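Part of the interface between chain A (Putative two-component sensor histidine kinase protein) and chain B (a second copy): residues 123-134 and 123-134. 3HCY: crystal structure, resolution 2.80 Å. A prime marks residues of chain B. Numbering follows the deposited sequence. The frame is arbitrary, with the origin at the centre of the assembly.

Chain A, residues 123-134: IGMALTIARQLG
Chain B 123-134: IGMALTIARQLG

This contact is a near-symmetric packing of two copies of one helix, running in broadly the same direction and held together by side-chain packing without a hydrogen bond between them. It illustrates how identical helices can meet through a repeating stripe of residues. Residues 123-134 are helical throughout in both chains, with phi/psi near -60/-45, and both helices extend beyond the segment at each end. Their axes cross at -43° and approach to 9.0 Å. Like lies nearest like: the CA atoms of Met125 and Met125′ are 5.4 Å apart, those of Ile129 and Ile129′ 7.0 Å, and the helices splay apart toward their C-terminal ends, in keeping with the 43° angle. The two stretches together bury 533 Å².

The stripe follows the heptad-like spacing 125, 128, 129, 132. Ala126 and Ala130, with their counterparts, direct CB away from the partner. Thr128 and Gln132 direct theirs toward it in both chains, while Met125 and Ile129 point sideways, one turn apart along the same side of that line.

At the closest point of the backbones, each methionine (chi1 m, chi2 t, chi3 m) sets its CG against the opposing threonine hydroxyl: Met125 CG lies 3.2 Å from Thr128′ OG1, and Thr128 OG1 lies 3.2 Å from Met125′ CG. The ends of both methionines then lead away from the partner. The hydroxyls are already engaged within their own helices, where chi1 m lets Thr128 OG1 donate to Gly124 O at 2.6 Å and Thr128′ OG1 to Gly124′ O at 2.9 Å. Each hydroxyl thus has its hydrogen-bond partner one turn back in its own helix, although it faces a methylene across the interface. Those same carbonyls border the contact, with Gly124 O 4.1 Å from Met125′ CG.

The threonine methyls serve the next layer. Thr128 CG2 is 3.5 Å from Ile129′ CG1, and Ile129 CG1 is 3.2 Å from Thr128′ CG2; both isoleucines are m, t.

The symmetry loosens at Gln132. Both glutamines have chi1 t, but chi2 is 161° and chi3 -20° in chain A, against 132° and 93° in chain B. Each side chain reaches the opposing isoleucine, Gln132 OE1 coming 3.5 Å from Ile129′ CG2 and Gln132′ NE2 3.4 Å from Ile129 CG2. Between the glutamines, Gln132 CB approaches Gln132′ OE1 at 3.5 Å, a packing contact between an aliphatic carbon and an amide oxygen. The general lesson is that a two-copy interface can repeat its backbone register while one pair of side chains, here the glutamines, settles differently.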

# COMPACT_ATOMS: atom_id res chain seq x y z
N ILE A 123 -4.65 2.59 -12.62
CA ILE A 123 -4.29 1.17 -12.62
C ILE A 123 -2.96 0.95 -11.85
O ILE A 123 -2.86 0.10 -10.93
CB ILE A 123 -4.24 0.63 -14.10
CG1 ILE A 123 -5.67 0.64 -14.70
CG2 ILE A 123 -3.58 -0.76 -14.16
CD1 ILE A 123 -5.82 0.62 -16.23
N GLY A 124 -1.95 1.75 -12.18
CA GLY A 124 -0.67 1.66 -11.50
C GLY A 124 -0.81 1.92 -10.01
O GLY A 124 -0.26 1.20 -9.19
N MET A 125 -1.52 2.97 -9.66
CA MET A 125 -1.76 3.22 -8.26
C MET A 125 -2.40 1.95 -7.62
O MET A 125 -1.87 1.47 -6.61
CB MET A 125 -2.58 4.49 -8.09
CG MET A 125 -1.70 5.73 -8.20
SD MET A 125 -2.61 7.26 -8.06
CE MET A 125 -3.73 7.08 -9.46
N ALA A 126 -3.45 1.39 -8.24
CA ALA A 126 -4.25 0.26 -7.69
C ALA A 126 -3.43 -1.03 -7.47
O ALA A 126 -3.52 -1.70 -6.38
CB ALA A 126 -5.39 -0.04 -8.62
N LEU A 127 -2.64 -1.36 -8.49
CA LEU A 127 -1.68 -2.44 -8.41
C LEU A 127 -0.77 -2.28 -7.24
O LEU A 127 -0.47 -3.24 -6.50
CB LEU A 127 -0.82 -2.47 -9.66
CG LEU A 127 -1.57 -3.07 -10.85
CD1 LEU A 127 -0.98 -2.64 -12.16
CD2 LEU A 127 -1.60 -4.59 -10.69
N THR A 128 -0.31 -1.05 -7.05
CA THR A 128 0.63 -0.79 -5.97
C THR A 128 -0.02 -1.15 -4.66
O THR A 128 0.58 -1.89 -3.86
CB THR A 128 1.11 0.67 -5.98
OG1 THR A 128 1.56 0.96 -7.32
CG2 THR A 128 2.26 0.86 -4.98
N ILE A 129 -1.28 -0.73 -4.49
CA ILE A 129 -1.97 -0.99 -3.27
C ILE A 129 -2.26 -2.49 -3.06
O ILE A 129 -2.14 -3.02 -1.94
CB ILE A 129 -3.24 -0.10 -3.01
CG1 ILE A 129 -2.90 1.34 -2.82
CG2 ILE A 129 -4.27 -0.59 -1.97
CD1 ILE A 129 -4.20 2.13 -2.87
N ALA A 130 -2.60 -3.15 -4.16
CA ALA A 130 -2.81 -4.58 -4.19
C ALA A 130 -1.54 -5.33 -3.76
O ALA A 130 -1.63 -6.30 -2.99
CB ALA A 130 -3.24 -4.98 -5.55
N ARG A 131 -0.35 -4.90 -4.20
CA ARG A 131 0.88 -5.56 -3.68
C ARG A 131 0.94 -5.38 -2.19
O ARG A 131 1.29 -6.32 -1.46
CB ARG A 131 2.16 -4.92 -4.14
CG ARG A 131 2.37 -4.74 -5.60
CD ARG A 131 3.76 -3.95 -5.86
NE ARG A 131 4.05 -3.82 -7.30
CZ ARG A 131 4.72 -4.72 -8.02
NH1 ARG A 131 5.23 -5.81 -7.45
NH2 ARG A 131 4.91 -4.52 -9.30
N GLN A 132 0.67 -4.16 -1.74
CA GLN A 132 0.89 -3.88 -0.36
C GLN A 132 -0.07 -4.66 0.55
O GLN A 132 0.29 -5.05 1.71
CB GLN A 132 0.83 -2.40 -0.08
CG GLN A 132 1.42 -2.11 1.29
CD GLN A 132 1.80 -0.66 1.47
OE1 GLN A 132 2.00 0.07 0.49
NE2 GLN A 132 1.93 -0.22 2.74
N LEU A 133 -1.31 -4.89 0.06
CA LEU A 133 -2.24 -5.76 0.80
C LEU A 133 -1.65 -7.19 0.84
O LEU A 133 -1.59 -7.84 1.89
CB LEU A 133 -3.61 -5.77 0.14
CG LEU A 133 -4.68 -6.69 0.75
CD1 LEU A 133 -5.01 -6.27 2.18
CD2 LEU A 133 -5.99 -6.75 -0.10
N GLY A 134 -1.19 -7.68 -0.30
CA GLY A 134 -0.63 -9.00 -0.31
C GLY A 134 0.41 -9.13 0.75
O GLY A 134 0.34 -10.01 1.64
N ILE B 123 6.81 8.23 -8.81
CA ILE B 123 6.44 9.15 -7.78
C ILE B 123 5.02 8.83 -7.36
O ILE B 123 4.73 8.83 -6.17
CB ILE B 123 6.53 10.58 -8.22
CG1 ILE B 123 7.98 10.98 -8.50
CG2 ILE B 123 5.93 11.47 -7.17
CD1 ILE B 123 8.12 12.27 -9.26
N GLY B 124 4.14 8.51 -8.32
CA GLY B 124 2.72 8.24 -8.04
C GLY B 124 2.54 7.01 -7.20
O GLY B 124 1.88 7.05 -6.17
N MET B 125 3.15 5.92 -7.64
CA MET B 125 3.21 4.72 -6.83
C MET B 125 3.82 5.08 -5.45
O MET B 125 3.26 4.77 -4.39
CB MET B 125 4.00 3.58 -7.54
CG MET B 125 3.37 3.13 -8.87
SD MET B 125 4.25 1.91 -9.91
CE MET B 125 5.99 2.38 -9.92
N ALA B 126 4.96 5.76 -5.44
CA ALA B 126 5.57 6.07 -4.15
C ALA B 126 4.57 6.79 -3.22
O ALA B 126 4.49 6.51 -2.03
CB ALA B 126 6.83 6.88 -4.35
N LEU B 127 3.78 7.70 -3.79
CA LEU B 127 2.85 8.51 -3.00
C LEU B 127 1.73 7.64 -2.50
O LEU B 127 1.33 7.77 -1.35
CB LEU B 127 2.30 9.68 -3.82
CG LEU B 127 3.38 10.67 -4.36
CD1 LEU B 127 2.85 11.62 -5.45
CD2 LEU B 127 4.12 11.44 -3.23
N THR B 128 1.22 6.75 -3.34
CA THR B 128 0.23 5.78 -2.91
C THR B 128 0.79 4.89 -1.76
O THR B 128 0.14 4.69 -0.76
CB THR B 128 -0.24 4.91 -4.09
OG1 THR B 128 -0.50 5.75 -5.22
CG2 THR B 128 -1.54 4.11 -3.73
N ILE B 129 2.02 4.43 -1.86
CA ILE B 129 2.59 3.66 -0.73
C ILE B 129 2.54 4.44 0.59
O ILE B 129 2.10 3.88 1.60
CB ILE B 129 4.01 3.14 -1.00
CG1 ILE B 129 3.99 2.20 -2.23
CG2 ILE B 129 4.54 2.45 0.22
CD1 ILE B 129 5.28 1.62 -2.61
N ALA B 130 2.89 5.73 0.55
CA ALA B 130 3.07 6.57 1.74
C ALA B 130 1.70 6.89 2.33
O ALA B 130 1.50 7.08 3.55
CB ALA B 130 3.83 7.82 1.40
N ARG B 131 0.74 6.89 1.44
CA ARG B 131 -0.64 7.12 1.82
C ARG B 131 -1.14 5.97 2.68
O ARG B 131 -1.80 6.16 3.70
CB ARG B 131 -1.45 7.09 0.56
CG ARG B 131 -2.32 8.23 0.29
CD ARG B 131 -3.30 7.84 -0.87
NE ARG B 131 -3.01 8.63 -2.05
CZ ARG B 131 -3.42 9.88 -2.19
NH1 ARG B 131 -4.14 10.47 -1.24
NH2 ARG B 131 -3.08 10.54 -3.30
N GLN B 132 -0.84 4.76 2.24
CA GLN B 132 -1.33 3.58 2.90
C GLN B 132 -0.66 3.37 4.26
O GLN B 132 -1.30 2.86 5.20
CB GLN B 132 -1.07 2.37 2.02
CG GLN B 132 -1.77 1.12 2.49
CD GLN B 132 -2.49 0.43 1.35
OE1 GLN B 132 -1.96 -0.49 0.67
NE2 GLN B 132 -3.72 0.88 1.10
N LEU B 133 0.63 3.69 4.34
CA LEU B 133 1.40 3.47 5.57
C LEU B 133 0.82 4.39 6.59
O LEU B 133 0.46 3.97 7.70
CB LEU B 133 2.85 3.84 5.35
CG LEU B 133 3.78 3.74 6.55
CD1 LEU B 133 3.82 2.29 6.95
CD2 LEU B 133 5.14 4.28 6.23
N GLY B 134 0.68 5.66 6.16
CA GLY B 134 0.07 6.72 6.96
C GLY B 134 -1.21 6.21 7.58
O GLY B 134 -1.35 6.25 8.82